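Long-range contacts in ulvan Lyase-PL25 (PDB 5UAM), which degrades ulvan, the main cell-wall polysaccharide of Ulvales green seaweeds, as a polysaccharide lyase of family PL25 built on a beta-propeller: residues A39-P44 and Y164-K169; P64-Y69 and I112-G117; D174-F179 and W188-S193; R362-V367 and S416-D421. All blocks are in the same frame, centred on the assembly; numbering follows the deposited sequence. Where two conformers were deposited one is given.

Contact 1: residues A39-P44 and Y164-K169. With PO4 (phosphate ion), chain E.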
# COMPACT_ATOMS: atom_id res chain seq x y z
N ALA A 39 -4.28 -3.35 -2.85
CA ALA A 39 -2.82 -3.49 -2.91
C ALA A 39 -2.24 -3.06 -1.58
O ALA A 39 -2.84 -2.26 -0.86
CB ALA A 39 -2.20 -2.63 -4.01
N ILE A 40 -1.04 -3.54 -1.28
CA ILE A 40 -0.40 -3.21 -0.01
C ILE A 40 -0.06 -1.73 0.07
O ILE A 40 -0.06 -1.16 1.16
CB ILE A 40 0.81 -4.14 0.19
CG1 ILE A 40 0.29 -5.53 0.62
CG2 ILE A 40 1.77 -3.60 1.24
CD1 ILE A 40 1.29 -6.62 0.54
N VAL A 41 0.22 -1.07 -1.06
CA VAL A 41 0.67 0.32 -0.99
C VAL A 41 -0.46 1.28 -0.61
O VAL A 41 -0.21 2.28 0.07
CB VAL A 41 1.39 0.74 -2.27
CG1 VAL A 41 0.47 0.82 -3.45
CG2 VAL A 41 2.11 2.09 -2.04
N GLN A 42 -1.70 1.04 -1.06
CA GLN A 42 -2.83 1.88 -0.66
C GLN A 42 -3.33 1.37 0.67
O GLN A 42 -4.14 0.44 0.73
CB GLN A 42 -3.95 1.91 -1.69
CG GLN A 42 -3.67 2.76 -2.92
CD GLN A 42 -3.00 2.01 -4.06
OE1 GLN A 42 -2.81 0.77 -4.04
NE2 GLN A 42 -2.65 2.76 -5.09
N HIS A 43 -2.86 1.99 1.75
CA HIS A 43 -3.16 1.48 3.07
C HIS A 43 -3.33 2.64 4.05
O HIS A 43 -2.71 3.70 3.89
CB HIS A 43 -2.04 0.55 3.56
CG HIS A 43 -0.79 1.28 3.91
ND1 HIS A 43 -0.45 1.59 5.21
CD2 HIS A 43 0.15 1.86 3.13
CE1 HIS A 43 0.67 2.28 5.22
NE2 HIS A 43 1.05 2.47 3.97
N PRO A 44 -4.14 2.45 5.10
CA PRO A 44 -4.99 1.26 5.31
C PRO A 44 -6.09 1.12 4.28
O PRO A 44 -6.70 2.11 3.86
CB PRO A 44 -5.64 1.54 6.68
CG PRO A 44 -4.88 2.64 7.30
CD PRO A 44 -4.27 3.43 6.17
N TYR A 164 -0.72 6.97 -4.88
CA TYR A 164 -0.24 6.09 -3.80
C TYR A 164 -0.49 6.64 -2.40
O TYR A 164 0.44 6.79 -1.59
CB TYR A 164 1.22 5.69 -3.99
CG TYR A 164 1.55 4.98 -5.27
CD1 TYR A 164 0.91 3.80 -5.62
CD2 TYR A 164 2.51 5.48 -6.13
CE1 TYR A 164 1.26 3.14 -6.76
CE2 TYR A 164 2.85 4.84 -7.28
CZ TYR A 164 2.23 3.68 -7.60
OH TYR A 164 2.57 3.01 -8.75
N ASN A 165 -1.76 6.88 -2.09
CA ASN A 165 -2.15 7.48 -0.82
C ASN A 165 -1.93 6.55 0.36
O ASN A 165 -2.36 5.39 0.34
CB ASN A 165 -3.63 7.82 -0.84
CG ASN A 165 -3.97 8.83 -1.86
OD1 ASN A 165 -3.33 9.88 -1.95
ND2 ASN A 165 -5.02 8.56 -2.63
N GLN A 166 -1.32 7.08 1.41
CA GLN A 166 -1.03 6.34 2.62
C GLN A 166 -1.35 7.28 3.76
O GLN A 166 -0.74 8.35 3.86
CB GLN A 166 0.42 5.90 2.60
CG GLN A 166 0.72 5.11 1.36
CD GLN A 166 2.14 4.71 1.23
OE1 GLN A 166 2.69 4.08 2.13
NE2 GLN A 166 2.70 4.96 0.06
N ALA A 167 -2.34 6.93 4.57
CA ALA A 167 -2.88 7.86 5.55
C ALA A 167 -2.58 7.38 6.96
O ALA A 167 -2.86 6.23 7.30
CB ALA A 167 -4.39 7.98 5.37
N ILE A 168 -2.06 8.28 7.79
CA ILE A 168 -1.64 7.96 9.15
C ILE A 168 -2.20 9.01 10.09
O ILE A 168 -2.10 10.21 9.82
CB ILE A 168 -0.11 7.90 9.25
CG1 ILE A 168 0.41 6.85 8.27
CG2 ILE A 168 0.32 7.57 10.68
CD1 ILE A 168 1.91 6.74 8.24
N LYS A 169 -2.80 8.56 11.19
CA LYS A 169 -3.27 9.45 12.24
C LYS A 169 -2.42 9.24 13.49
O LYS A 169 -2.24 8.10 13.94
CB LYS A 169 -4.73 9.19 12.59
CG LYS A 169 -5.30 10.22 13.56
CD LYS A 169 -6.78 10.02 13.83
CE LYS A 169 -7.04 8.78 14.62
NZ LYS A 169 -8.50 8.74 15.06
P PO4 E . 3.38 3.97 -11.83
O1 PO4 E . 4.05 3.78 -13.18
O2 PO4 E . 4.40 4.21 -10.79
O3 PO4 E . 2.65 2.67 -11.56
O4 PO4 E . 2.45 5.17 -11.94
O HOH W 1 -3.52 5.77 -4.12

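Contact 2: residues P64-Y69 and I112-G117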
# COMPACT_ATOMS: atom_id res chain seq x y z
N PRO A 64 -14.42 4.18 -5.37
CA PRO A 64 -14.16 3.55 -4.07
C PRO A 64 -15.46 3.08 -3.43
O PRO A 64 -16.44 3.83 -3.39
CB PRO A 64 -13.53 4.69 -3.26
CG PRO A 64 -14.14 5.91 -3.83
CD PRO A 64 -14.26 5.64 -5.31
N TYR A 65 -15.43 1.85 -2.92
CA TYR A 65 -16.56 1.28 -2.19
C TYR A 65 -16.13 0.91 -0.78
O TYR A 65 -14.99 0.51 -0.53
CB TYR A 65 -17.11 0.04 -2.92
CG TYR A 65 -17.95 0.41 -4.11
CD1 TYR A 65 -17.37 0.87 -5.28
CD2 TYR A 65 -19.34 0.39 -4.03
CE1 TYR A 65 -18.12 1.25 -6.37
CE2 TYR A 65 -20.12 0.78 -5.12
CZ TYR A 65 -19.50 1.20 -6.29
OH TYR A 65 -20.28 1.60 -7.36
N ILE A 66 -17.07 1.05 0.16
CA ILE A 66 -16.78 0.84 1.57
C ILE A 66 -17.90 0.02 2.19
O ILE A 66 -19.08 0.22 1.91
CB ILE A 66 -16.58 2.17 2.31
CG1 ILE A 66 -16.30 1.92 3.78
CG2 ILE A 66 -17.75 3.06 2.12
CD1 ILE A 66 -15.77 3.15 4.52
N ALA A 67 -17.52 -0.94 3.02
CA ALA A 67 -18.45 -1.76 3.78
C ALA A 67 -17.97 -1.86 5.22
O ALA A 67 -16.87 -1.42 5.56
CB ALA A 67 -18.56 -3.17 3.17
N SER A 68 -18.80 -2.42 6.08
CA SER A 68 -18.39 -2.64 7.46
C SER A 68 -19.00 -3.91 8.00
O SER A 68 -20.09 -4.33 7.57
CB SER A 68 -18.77 -1.47 8.35
OG SER A 68 -20.16 -1.35 8.52
N TYR A 69 -18.30 -4.51 8.97
CA TYR A 69 -18.75 -5.70 9.67
C TYR A 69 -18.76 -5.43 11.16
O TYR A 69 -17.75 -5.00 11.73
CB TYR A 69 -17.84 -6.89 9.36
CG TYR A 69 -18.31 -8.18 10.00
CD1 TYR A 69 -19.47 -8.79 9.59
CD2 TYR A 69 -17.61 -8.75 11.05
CE1 TYR A 69 -19.91 -9.96 10.17
CE2 TYR A 69 -18.03 -9.92 11.64
CZ TYR A 69 -19.18 -10.53 11.19
OH TYR A 69 -19.64 -11.71 11.75
N ILE A 112 -15.24 9.16 8.65
CA ILE A 112 -14.44 8.25 7.84
C ILE A 112 -14.01 9.00 6.60
O ILE A 112 -14.84 9.57 5.88
CB ILE A 112 -15.24 6.99 7.50
CG1 ILE A 112 -15.75 6.34 8.80
CG2 ILE A 112 -14.39 6.00 6.71
CD1 ILE A 112 -16.90 5.43 8.61
N HIS A 113 -12.70 9.01 6.35
CA HIS A 113 -12.11 9.65 5.19
C HIS A 113 -11.65 8.60 4.21
O HIS A 113 -11.09 7.58 4.61
CB HIS A 113 -10.89 10.44 5.62
CG HIS A 113 -11.21 11.58 6.52
ND1 HIS A 113 -11.23 12.89 6.09
CD2 HIS A 113 -11.56 11.60 7.82
CE1 HIS A 113 -11.56 13.67 7.10
NE2 HIS A 113 -11.76 12.91 8.17
N ILE A 114 -11.88 8.87 2.93
CA ILE A 114 -11.45 8.00 1.84
C ILE A 114 -10.64 8.86 0.87
O ILE A 114 -11.13 9.87 0.36
CB ILE A 114 -12.64 7.32 1.14
CG1 ILE A 114 -13.32 6.33 2.10
CG2 ILE A 114 -12.20 6.64 -0.15
CD1 ILE A 114 -12.55 5.08 2.36
N PHE A 115 -9.38 8.48 0.66
CA PHE A 115 -8.51 9.11 -0.33
C PHE A 115 -8.43 8.17 -1.52
O PHE A 115 -8.28 6.96 -1.34
CB PHE A 115 -7.13 9.34 0.29
CG PHE A 115 -7.17 10.15 1.55
CD1 PHE A 115 -7.15 11.53 1.52
CD2 PHE A 115 -7.25 9.52 2.77
CE1 PHE A 115 -7.19 12.27 2.69
CE2 PHE A 115 -7.30 10.26 3.95
CZ PHE A 115 -7.27 11.63 3.90
N TYR A 116 -8.59 8.70 -2.73
CA TYR A 116 -8.79 7.81 -3.87
C TYR A 116 -8.63 8.59 -5.18
O TYR A 116 -8.55 9.82 -5.19
CB TYR A 116 -10.20 7.22 -3.83
CG TYR A 116 -11.29 8.22 -4.15
CD1 TYR A 116 -11.73 9.14 -3.21
CD2 TYR A 116 -11.85 8.28 -5.42
CE1 TYR A 116 -12.71 10.07 -3.53
CE2 TYR A 116 -12.81 9.21 -5.74
CZ TYR A 116 -13.24 10.11 -4.80
OH TYR A 116 -14.21 11.04 -5.13
N GLY A 117 -8.59 7.86 -6.28
CA GLY A 117 -8.83 8.43 -7.59
C GLY A 117 -7.62 8.94 -8.35
O GLY A 117 -7.74 9.22 -9.54

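Contact 3: residues D174-F179 and W188-S193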
# COMPACT_ATOMS: atom_id res chain seq x y z
N ASP A 174 -3.53 14.37 14.72
CA ASP A 174 -3.00 14.93 13.49
C ASP A 174 -2.97 13.86 12.40
O ASP A 174 -2.70 12.68 12.66
CB ASP A 174 -1.58 15.46 13.69
CG ASP A 174 -1.52 16.73 14.55
OD1 ASP A 174 -2.57 17.32 14.92
OD2 ASP A 174 -0.37 17.14 14.90
N ILE A 175 -3.24 14.29 11.18
CA ILE A 175 -3.37 13.40 10.03
C ILE A 175 -2.27 13.73 9.04
O ILE A 175 -2.08 14.90 8.67
CB ILE A 175 -4.75 13.54 9.36
CG1 ILE A 175 -5.83 12.99 10.30
CG2 ILE A 175 -4.77 12.84 8.02
CD1 ILE A 175 -7.19 13.44 9.93
N TYR A 176 -1.55 12.69 8.61
CA TYR A 176 -0.54 12.82 7.57
C TYR A 176 -0.93 11.95 6.39
O TYR A 176 -1.17 10.75 6.55
CB TYR A 176 0.84 12.37 8.08
CG TYR A 176 1.38 13.27 9.15
CD1 TYR A 176 0.99 13.15 10.48
CD2 TYR A 176 2.30 14.27 8.84
CE1 TYR A 176 1.50 13.98 11.45
CE2 TYR A 176 2.80 15.11 9.80
CZ TYR A 176 2.41 14.97 11.11
OH TYR A 176 2.92 15.81 12.07
N LEU A 177 -0.97 12.55 5.20
CA LEU A 177 -1.22 11.83 3.97
C LEU A 177 0.07 11.84 3.17
O LEU A 177 0.56 12.90 2.79
CB LEU A 177 -2.34 12.48 3.14
CG LEU A 177 -2.74 11.67 1.90
CD1 LEU A 177 -3.49 10.42 2.31
CD2 LEU A 177 -3.62 12.54 0.98
N PHE A 178 0.62 10.65 2.94
CA PHE A 178 1.85 10.46 2.17
C PHE A 178 1.48 9.99 0.77
O PHE A 178 0.56 9.18 0.59
CB PHE A 178 2.73 9.40 2.83
CG PHE A 178 3.28 9.82 4.14
CD1 PHE A 178 2.50 9.71 5.27
CD2 PHE A 178 4.56 10.33 4.24
CE1 PHE A 178 2.98 10.09 6.49
CE2 PHE A 178 5.04 10.76 5.48
CZ PHE A 178 4.23 10.63 6.59
N PHE A 179 2.16 10.51 -0.24
CA PHE A 179 1.89 10.16 -1.62
C PHE A 179 3.01 10.67 -2.51
O PHE A 179 3.84 11.50 -2.10
CB PHE A 179 0.54 10.73 -2.11
CG PHE A 179 0.40 12.21 -1.93
CD1 PHE A 179 -0.04 12.75 -0.73
CD2 PHE A 179 0.67 13.08 -2.97
CE1 PHE A 179 -0.17 14.12 -0.56
CE2 PHE A 179 0.54 14.44 -2.81
CZ PHE A 179 0.11 14.97 -1.61
N TRP A 188 8.25 12.60 -3.55
CA TRP A 188 7.30 12.07 -2.58
C TRP A 188 7.16 13.07 -1.46
O TRP A 188 8.14 13.70 -1.05
CB TRP A 188 7.73 10.71 -2.03
CG TRP A 188 7.47 9.61 -3.00
CD1 TRP A 188 8.10 9.42 -4.19
CD2 TRP A 188 6.48 8.59 -2.90
NE1 TRP A 188 7.58 8.34 -4.84
CE2 TRP A 188 6.60 7.79 -4.06
CE3 TRP A 188 5.53 8.26 -1.95
CZ2 TRP A 188 5.79 6.68 -4.29
CZ3 TRP A 188 4.70 7.11 -2.19
CH2 TRP A 188 4.86 6.37 -3.34
N VAL A 189 5.93 13.22 -0.98
CA VAL A 189 5.57 14.29 -0.06
C VAL A 189 4.63 13.75 1.01
O VAL A 189 4.04 12.67 0.88
CB VAL A 189 4.87 15.45 -0.78
CG1 VAL A 189 5.71 15.99 -1.93
CG2 VAL A 189 3.50 15.00 -1.28
N TYR A 190 4.42 14.57 2.03
CA TYR A 190 3.22 14.44 2.84
C TYR A 190 2.49 15.77 2.91
O TYR A 190 3.07 16.84 2.73
CB TYR A 190 3.53 13.93 4.26
CG TYR A 190 4.34 14.87 5.12
CD1 TYR A 190 3.74 15.91 5.82
CD2 TYR A 190 5.72 14.72 5.26
CE1 TYR A 190 4.48 16.76 6.63
CE2 TYR A 190 6.46 15.57 6.06
CZ TYR A 190 5.85 16.60 6.75
OH TYR A 190 6.61 17.43 7.55
N GLN A 191 1.17 15.67 3.17
CA GLN A 191 0.38 16.81 3.59
C GLN A 191 -0.19 16.52 4.97
O GLN A 191 -0.69 15.42 5.23
CB GLN A 191 -0.75 17.14 2.61
CG GLN A 191 -0.27 17.69 1.29
CD GLN A 191 -1.37 18.22 0.43
OE1 GLN A 191 -1.85 17.56 -0.51
NE2 GLN A 191 -1.79 19.44 0.73
N LYS A 192 -0.10 17.53 5.84
CA LYS A 192 -0.46 17.42 7.24
C LYS A 192 -1.73 18.22 7.53
O LYS A 192 -1.87 19.36 7.09
CB LYS A 192 0.68 17.96 8.12
CG LYS A 192 0.41 17.95 9.63
CD LYS A 192 1.56 18.58 10.40
CE LYS A 192 1.26 18.61 11.86
NZ LYS A 192 2.36 19.23 12.63
N SER A 193 -2.65 17.62 8.29
CA SER A 193 -3.85 18.30 8.75
C SER A 193 -3.94 18.19 10.26
O SER A 193 -3.80 17.09 10.81
CB SER A 193 -5.12 17.70 8.13
OG SER A 193 -6.28 18.22 8.77
O HOH W 2 0.98 19.41 15.20
O HOH W 3 4.90 17.64 11.85

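Contact 4: residues R362-V367 and S416-D421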
# COMPACT_ATOMS: atom_id res chain seq x y z
N ARG A 362 3.50 -11.95 -2.70
CA ARG A 362 3.31 -10.69 -2.01
C ARG A 362 2.83 -10.99 -0.60
O ARG A 362 2.19 -12.02 -0.37
CB ARG A 362 2.26 -9.81 -2.71
CG ARG A 362 2.63 -9.37 -4.10
CD ARG A 362 3.79 -8.38 -4.11
NE ARG A 362 4.03 -7.91 -5.46
CZ ARG A 362 4.93 -8.44 -6.30
NH1 ARG A 362 5.69 -9.46 -5.93
NH2 ARG A 362 5.05 -7.94 -7.52
N GLY A 363 3.09 -10.11 0.35
CA GLY A 363 2.57 -10.36 1.68
C GLY A 363 2.93 -9.24 2.62
O GLY A 363 3.90 -8.52 2.40
N ASP A 364 2.14 -9.10 3.66
CA ASP A 364 2.46 -8.24 4.79
C ASP A 364 2.79 -9.13 5.98
O ASP A 364 2.50 -10.34 5.98
CB ASP A 364 1.29 -7.30 5.11
CG ASP A 364 1.66 -6.07 5.93
OD1 ASP A 364 2.87 -5.81 6.19
OD2 ASP A 364 0.73 -5.32 6.30
N PHE A 365 3.42 -8.56 7.00
CA PHE A 365 3.90 -9.37 8.11
C PHE A 365 3.66 -8.66 9.43
O PHE A 365 3.43 -7.45 9.49
CB PHE A 365 5.40 -9.70 7.97
CG PHE A 365 6.30 -8.48 8.10
CD1 PHE A 365 6.57 -7.67 7.02
CD2 PHE A 365 6.85 -8.15 9.33
CE1 PHE A 365 7.40 -6.55 7.18
CE2 PHE A 365 7.65 -7.05 9.48
CZ PHE A 365 7.93 -6.26 8.41
N MET A 366 3.69 -9.46 10.48
CA MET A 366 3.67 -9.01 11.86
C MET A 366 4.92 -9.53 12.54
O MET A 366 5.36 -10.65 12.26
CB MET A 366 2.44 -9.57 12.57
CG MET A 366 1.13 -9.11 11.98
SD MET A 366 -0.29 -9.74 12.87
CE MET A 366 0.12 -11.47 13.00
N VAL A 367 5.47 -8.75 13.45
CA VAL A 367 6.68 -9.13 14.16
C VAL A 367 6.50 -8.76 15.62
O VAL A 367 5.94 -7.70 15.94
CB VAL A 367 7.93 -8.47 13.55
CG1 VAL A 367 7.75 -6.96 13.42
CG2 VAL A 367 9.16 -8.82 14.34
N SER A 416 -4.62 -6.55 0.57
CA SER A 416 -4.30 -5.34 1.30
C SER A 416 -3.16 -5.57 2.28
O SER A 416 -2.78 -6.71 2.58
CB SER A 416 -5.51 -4.86 2.11
OG SER A 416 -5.80 -5.72 3.20
N ALA A 417 -2.64 -4.48 2.81
CA ALA A 417 -1.85 -4.55 4.03
C ALA A 417 -2.75 -5.00 5.18
O ALA A 417 -3.99 -4.95 5.10
CB ALA A 417 -1.25 -3.19 4.36
N PHE A 418 -2.14 -5.45 6.27
CA PHE A 418 -2.94 -5.77 7.44
C PHE A 418 -3.79 -4.58 7.87
O PHE A 418 -3.33 -3.43 7.86
CB PHE A 418 -2.06 -6.21 8.60
CG PHE A 418 -1.51 -7.61 8.48
CD1 PHE A 418 -2.37 -8.70 8.40
CD2 PHE A 418 -0.14 -7.86 8.53
CE1 PHE A 418 -1.87 -9.98 8.32
CE2 PHE A 418 0.35 -9.14 8.44
CZ PHE A 418 -0.51 -10.20 8.34
N ILE A 419 -5.02 -4.89 8.26
CA ILE A 419 -5.98 -3.91 8.73
C ILE A 419 -5.48 -3.21 9.98
O ILE A 419 -4.90 -3.83 10.89
CB ILE A 419 -7.30 -4.65 8.98
CG1 ILE A 419 -7.88 -4.97 7.60
CG2 ILE A 419 -8.29 -3.87 9.85
CD1 ILE A 419 -9.07 -5.82 7.64
N LYS A 420 -5.69 -1.89 10.03
CA LYS A 420 -5.26 -1.11 11.17
C LYS A 420 -6.00 -1.57 12.42
O LYS A 420 -7.23 -1.63 12.45
CB LYS A 420 -5.51 0.39 10.93
CG LYS A 420 -5.20 1.28 12.16
CD LYS A 420 -5.43 2.75 11.89
CE LYS A 420 -5.37 3.57 13.17
NZ LYS A 420 -4.07 3.43 13.87
N ASP A 421 -5.25 -1.85 13.49
CA ASP A 421 -5.83 -2.28 14.75
C ASP A 421 -6.66 -3.55 14.60
O ASP A 421 -7.62 -3.78 15.35
CB ASP A 421 -6.61 -1.16 15.42
CG ASP A 421 -5.72 -0.01 15.82
OD1 ASP A 421 -4.56 -0.24 16.26
OD2 ASP A 421 -6.15 1.16 15.71
O HOH W 4 0.12 -3.26 7.93

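Contact 1: residues A39-P44 and Y164-K169
His43 presents the edge of its imidazole to Gln166 OE1, which lies only 11° out of the ring plane, while the ring stacks on Trp224. The Tyr164 ring has a phosphate oxygen, O2, at its edge, whereas Val41 CG1 reaches CD1 of that ring obliquely at 3.7 Å. Tyr164 OH lies 2.8 Å from phosphate O3; the ion, probably from the crystallisation liquor, is bonded by His99, His119 and Arg180 and lies where Tyr164 is probably the proton acceptor and His99 the donor.

The stronger bond is His43 NE2 to Gln166 OE1, 2.9 Å, with the donor tilted 21° from the carbonyl plane; Ala167 N gives a weak one to His43 O. Gln166 OE1 also accepts from Ala225 N, and its NE2 gives to Ala223 O, so three polar partners fix the amide's rotation. An alanine here would probably leave His43 NE2 and Ala225 N without their acceptor and open a gap beside Val41 CG2. Water 1 joins Gln42 NE2 to Asn165 N, while Gln42 OE1 accepts from Lys101, a probable substrate-binding residue.

The loop 39-44 lies against strand 165-169, with strand 103-106 beside Gln42 and Ala167 and strand 175-180 pairing with Gln166 and Ile168.

Contact 2: residues P64-Y69 and I112-G117
Pro64 sets its ring over one face of Tyr116, and this is the tight part of the contact. Pro64 CG stands 3.8 Å from the Tyr116 ring centroid, 19° off the normal and offset toward the rim, which qualifies as a CH-pi contact; Pro64 CD comes still nearer an individual ring atom, 3.6 Å from Tyr116 CD2. A chi1 of 72° puts Tyr116 CG between the backbone N and the carbonyl carbon, and the ring beyond it receives the proline.

Farther along, the fit is looser and made by single carbon-to-carbon approaches. Pro64 CB meets Ile114 CG2 at 3.9 Å, Ile66 CD1 reaches Ile112 CG2 at the same 3.9 Å, and the gap from Ile66 CD1 to Ile114 CD1 is 4.3 Å. Trp152 packs against all three isoleucines. The strands draw apart from the Pro64-Tyr116 end onward.

The strand axes come no closer than 8.9 Å, at 151°, too far for backbone pairing: strand 64-70 and strand 112-116 belong to different four-stranded sheets, successive blades of the propeller meeting face to face. Replacing Tyr116 by an alanine would probably strip Pro64 of its aromatic platform and leave Ile84 N without the hydroxyl it is bonded to.

No hydrogen bond crosses between the segments, which implies that these blades are matched here by apolar shape and dispersion, with the tyrosine hydroxyl satisfied outside the contact.

Contact 3: residues D174-F179 and W188-S193
Tyr176 and Lys192, facing each other across a non-hydrogen-bonded pair, combine a CH-pi contact with a water link. Lys192 CG lies over the face of the Tyr176 ring, 4.1 Å from its centroid. CG is anti to the backbone N and the chain is extended beyond it, lying alongside the tyrosine and pointing the same way. Lys192 NZ is 4.1 Å from Asp174 OD2, beyond a salt bridge; water 2 spans the two charges, and water 3 links NZ to Tyr176 OH.

Aromatic contacts occupy the same sheet face. Tyr176 turns its edge toward the face of Tyr190 in an offset edge-to-face pair, planes at 66°, while Tyr190 CB sits over the Phe178 ring, 3.9 Å from its centroid. Phe266 joins this cluster.

The backbone bonds define an antiparallel beta hairpin, strands 175-180 and 188-193 inside one propeller blade. Ile175, Leu177 and Phe179 each exchange two bonds with Ser193, Gln191 and Val189 respectively; Ile175 N to Ser193 O is nearly straight at 174°.

On the other face packing is tight: Val189 CG2 lies over the Phe179 ring, 3.6 Å from its centroid. At the ring's edge is Gln191, whose CG lies in plane and whose OE1 is 3.4 Å from Phe179 CZ; the amide bonds outward to Thr159 and Ala201.

At the hairpin end, Trp188 CE3 is 3.5 Å from Phe179 C, and Trp188 NE1 donates to Trp221 O.

Contact 4: residues R362-V367 and S416-D421
Asp364 carries CG anti to the backbone N (chi1 -161°), and the carboxylate beyond it meets Phe418; on the other side Phe418 CG is anti to the carbonyl carbon (chi1 -76°), and the ring beyond it meets the backbone of Asp364 and Phe365. The two groups cross with carboxylate and ring only moderately inclined. Asp364 OD2 accepts Phe418 N at 2.9 Å through its anti lone pair, and the bond is fairly straight, 167° at the hydrogen. The same oxygen accepts a hydrogen bond from water 4 at 2.7 Å and rests 3.5 Å from Ala417 CB.

The other oxygen, OD1, is bonded outside the segments by His310 NE2 and Ser308 OG, and weakly by the neighbouring Phe365 N. With several donors gathered on a buried carboxylate, Asp364 would be expected to remain ionised.

In the beta-propeller, strand 362-367 is the first strand of its four-stranded sheet, the place nearest the central axis in such folds. The loop 416-421 follows strand 412-415 of the next blade, so Asp364 ties the inner strand of one blade to the loop after the inner strand of the next through a side-chain to backbone bond.

The Phe418 ring packs on backbone and side chain alike. Its CE2 meets Phe365 N at 3.4 Å and Met366 CG at 3.6 Å, both obliquely. In one of two deposited conformers of Met366, SD stands over the ring face, 4.6 Å from its centroid, so this Met-aromatic contact is partial and doubtful. Leu376 and Met428 also pack against Phe418.

In the fold
Contact 1 lies nearest the chain centre, about 5 Å from it, and touches the other three, whose centres are 11 to 12 Å from its own. Contact 2 is nested inside the chain loop that contact 1 closes; contacts 3 and 4 follow in series. Contacts 1 and 3 share a sheet through neighbouring strands 165-169 and 175-180, Phe115 of contact 2 packs on Leu177 of contact 3, and Ile40 and His43 reach Ala417 of contact 4. The centres of contacts 3 and 4 lie about 21 Å apart, their nearest atoms about 9 Å. Together they sample one blade's interior, joints between blades and the core of a seven-bladed propeller, with the probable catalytic tyrosine at contact 1.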